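Local coordinates for protein thermophilic dibenzothiophene desulfurization enzyme C (Paenibacillus sp. A11-2, PDB 5XDC) that probably oxidises dibenzothiophene to its sulfoxide and then its sulfone, using reduced FMN and molecular oxygen, as a tetrameric flavin monooxygenase of the acyl-CoA dehydrogenase fold, at residues L205-T210 with A382-L387. Sequence-based numbering, arbitrary orientation.
With IND (indole), chain J.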
loop_
_atom_site.group_PDB
_atom_site.type_symbol
_atom_site.label_atom_id
_atom_site.label_comp_id
_atom_site.label_asym_id
_atom_site.label_seq_id
_atom_site.Cartn_x
_atom_site.Cartn_y
_atom_site.Cartn_z
ATOM N N LEU B 205 14.123 22.103 -3.908
ATOM C CA LEU B 205 14.456 20.805 -3.320
ATOM C C LEU B 205 15.134 19.902 -4.342
ATOM O O LEU B 205 16.226 19.375 -4.099
ATOM C CB LEU B 205 13.190 20.138 -2.788
ATOM C CG LEU B 205 13.381 18.731 -2.204
ATOM C CD1 LEU B 205 14.310 18.743 -1.004
ATOM C CD2 LEU B 205 12.034 18.132 -1.853
ATOM N N GLY B 206 14.455 19.680 -5.473
ATOM C CA GLY B 206 14.985 18.923 -6.581
ATOM C C GLY B 206 14.724 19.662 -7.882
ATOM O O GLY B 206 14.214 20.779 -7.889
ATOM N N MET B 207 15.074 19.004 -8.984
ATOM C CA MET B 207 15.075 19.674 -10.289
ATOM C C MET B 207 15.856 20.988 -10.213
ATOM O O MET B 207 15.457 22.018 -10.758
ATOM C CB MET B 207 13.650 19.913 -10.787
ATOM C CG MET B 207 12.878 18.619 -11.101
ATOM S SD MET B 207 13.726 17.688 -12.414
ATOM C CE MET B 207 12.462 16.484 -12.837
ATOM N N ARG B 208 17.012 20.931 -9.563
ATOM C CA ARG B 208 17.700 22.141 -9.130
ATOM C C ARG B 208 18.373 22.899 -10.271
ATOM O O ARG B 208 18.714 24.076 -10.083
ATOM C CB ARG B 208 18.743 21.788 -8.069
ATOM C CG ARG B 208 18.119 21.481 -6.707
ATOM C CD ARG B 208 19.161 21.260 -5.627
ATOM N NE ARG B 208 20.166 22.317 -5.578
ATOM C CZ ARG B 208 19.978 23.527 -5.062
ATOM N NH1 ARG B 208 18.808 23.877 -4.548
ATOM N NH2 ARG B 208 20.973 24.395 -5.065
ATOM N N GLN B 209 18.593 22.268 -11.431
ATOM C CA GLN B 209 19.230 22.927 -12.568
ATOM C C GLN B 209 18.271 23.157 -13.739
ATOM O O GLN B 209 18.708 23.279 -14.885
ATOM C CB GLN B 209 20.459 22.135 -13.026
ATOM C CG GLN B 209 21.607 22.201 -12.016
ATOM C CD GLN B 209 22.958 21.905 -12.636
ATOM O OE1 GLN B 209 23.214 20.793 -13.118
ATOM N NE2 GLN B 209 23.830 22.911 -12.646
ATOM N N THR B 210 16.974 23.275 -13.460
ATOM C CA THR B 210 15.989 23.513 -14.508
ATOM C C THR B 210 15.681 24.991 -14.709
ATOM O O THR B 210 14.865 25.320 -15.575
ATOM C CB THR B 210 14.681 22.765 -14.218
ATOM O OG1 THR B 210 14.085 23.239 -13.001
ATOM C CG2 THR B 210 14.938 21.250 -14.147
ATOM N N ALA B 382 12.150 13.635 -8.111
ATOM C CA ALA B 382 10.811 13.125 -8.348
ATOM C C ALA B 382 9.797 13.804 -7.447
ATOM O O ALA B 382 8.714 14.177 -7.909
ATOM C CB ALA B 382 10.786 11.615 -8.131
ATOM N N ARG B 383 10.112 13.950 -6.155
ATOM C CA ARG B 383 9.147 14.545 -5.232
ATOM C C ARG B 383 8.803 15.970 -5.648
ATOM O O ARG B 383 7.658 16.414 -5.492
ATOM C CB ARG B 383 9.695 14.520 -3.797
ATOM C CG ARG B 383 8.797 15.144 -2.726
ATOM C CD ARG B 383 7.527 14.355 -2.488
ATOM N NE ARG B 383 6.606 14.450 -3.616
ATOM C CZ ARG B 383 5.456 13.800 -3.705
ATOM N NH1 ARG B 383 5.033 13.038 -2.709
ATOM N NH2 ARG B 383 4.713 13.908 -4.807
ATOM N N THR B 384 9.784 16.703 -6.184
ATOM C CA THR B 384 9.541 18.064 -6.659
ATOM C C THR B 384 8.625 18.071 -7.880
ATOM O O THR B 384 7.565 18.706 -7.873
ATOM C CB THR B 384 10.880 18.748 -6.970
ATOM O OG1 THR B 384 11.671 18.854 -5.775
ATOM C CG2 THR B 384 10.684 20.159 -7.518
ATOM N N HIS B 385 9.014 17.386 -8.956
ATOM C CA HIS B 385 8.268 17.608 -10.181
ATOM C C HIS B 385 6.916 16.907 -10.203
ATOM O O HIS B 385 6.003 17.387 -10.885
ATOM C CB HIS B 385 9.056 17.196 -11.415
ATOM C CG HIS B 385 8.459 17.776 -12.648
ATOM N ND1 HIS B 385 7.575 17.070 -13.431
ATOM C CD2 HIS B 385 8.483 19.038 -13.145
ATOM C CE1 HIS B 385 7.139 17.850 -14.407
ATOM N NE2 HIS B 385 7.670 19.051 -14.255
ATOM N N THR B 386 6.746 15.788 -9.486
ATOM C CA THR B 386 5.450 15.119 -9.478
ATOM C C THR B 386 4.336 16.020 -8.947
ATOM O O THR B 386 3.155 15.707 -9.138
ATOM C CB THR B 386 5.485 13.828 -8.631
ATOM O OG1 THR B 386 6.032 14.103 -7.333
ATOM C CG2 THR B 386 6.269 12.716 -9.304
ATOM N N LEU B 387 4.687 17.125 -8.274
ATOM C CA LEU B 387 3.731 18.092 -7.760
ATOM C C LEU B 387 3.294 19.108 -8.804
ATOM O O LEU B 387 2.460 19.968 -8.495
ATOM C CB LEU B 387 4.337 18.830 -6.567
ATOM C CG LEU B 387 4.798 17.920 -5.428
ATOM C CD1 LEU B 387 5.601 18.704 -4.409
ATOM C CD2 LEU B 387 3.609 17.258 -4.758
HETATM N N1 IND J . 10.214 21.867 -11.117
HETATM C C2 IND J . 10.646 22.477 -12.217
HETATM C C3 IND J . 9.571 22.970 -12.703
HETATM C C4 IND J . 7.114 23.135 -12.299
HETATM C C5 IND J . 6.144 22.722 -11.382
HETATM C C6 IND J . 6.503 21.953 -10.256
HETATM C C7 IND J . 7.833 21.599 -10.050
HETATM C C8 IND J . 8.800 22.005 -10.948
HETATM C C9 IND J . 8.425 22.784 -12.098
#
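Thr384, on helix 376-385, packs into the bend at Gly206 in the loop between strands 196-198 and 215-217, joining the C-terminal helical domain to the middle domain at the indole pocket. This is the tight part of the contact. Thr384 OG1, anti to its own carbonyl carbon (chi1 -62°), lies 2.9 Å from Gly206 N, a weak bond with an N-H...O angle of 125°; its stronger partner is Arg380 O, one helical turn back. Leu205 CB closes over the same hydroxyl, 3.6 Å from Thr384 OG1, while the methyl Thr384 CG2 touches both Gly206 O and, roughly at right angles to it, indole N1. Gly206 brings only backbone to this spot, so the hydroxyl comes within 3.4 Å of Gly206 CA.

Toward the ligand the fit loosens to van der Waals touches. Met207, bent at chi2 (-61°), swings its terminal methyl CE across to His385 CB at 3.8 Å, and its own CB rests 4.0 Å from indole N1. Indole N1 lies in plane at the edge of the His385 ring, and indole C8 sits obliquely to it, 3.7 Å from His385 CD2; His385 ND1 is hydrogen-bonded to Tyr259 OH. Across the type I turn from Met207 to Thr210, Thr210 OG1 donates to Met207 O (2.9 Å, in the carbonyl plane) and itself lies 3.6 Å from indole C2. Trp202 NE1 also donates to Met207 O. All six touching residues are buried; away from them, Arg208 is partly exposed. Polar bonds thus hold the loop backbone and probably the rotation of the His385 ring, whereas the indole meets carbons of Met207, Thr384 and His385 and the oxygens Thr210 OG1 and Thr384 O at van der Waals distance, with no hydrogen bond assigned from these segments, consistent with a pocket for a flat, apolar aromatic substrate.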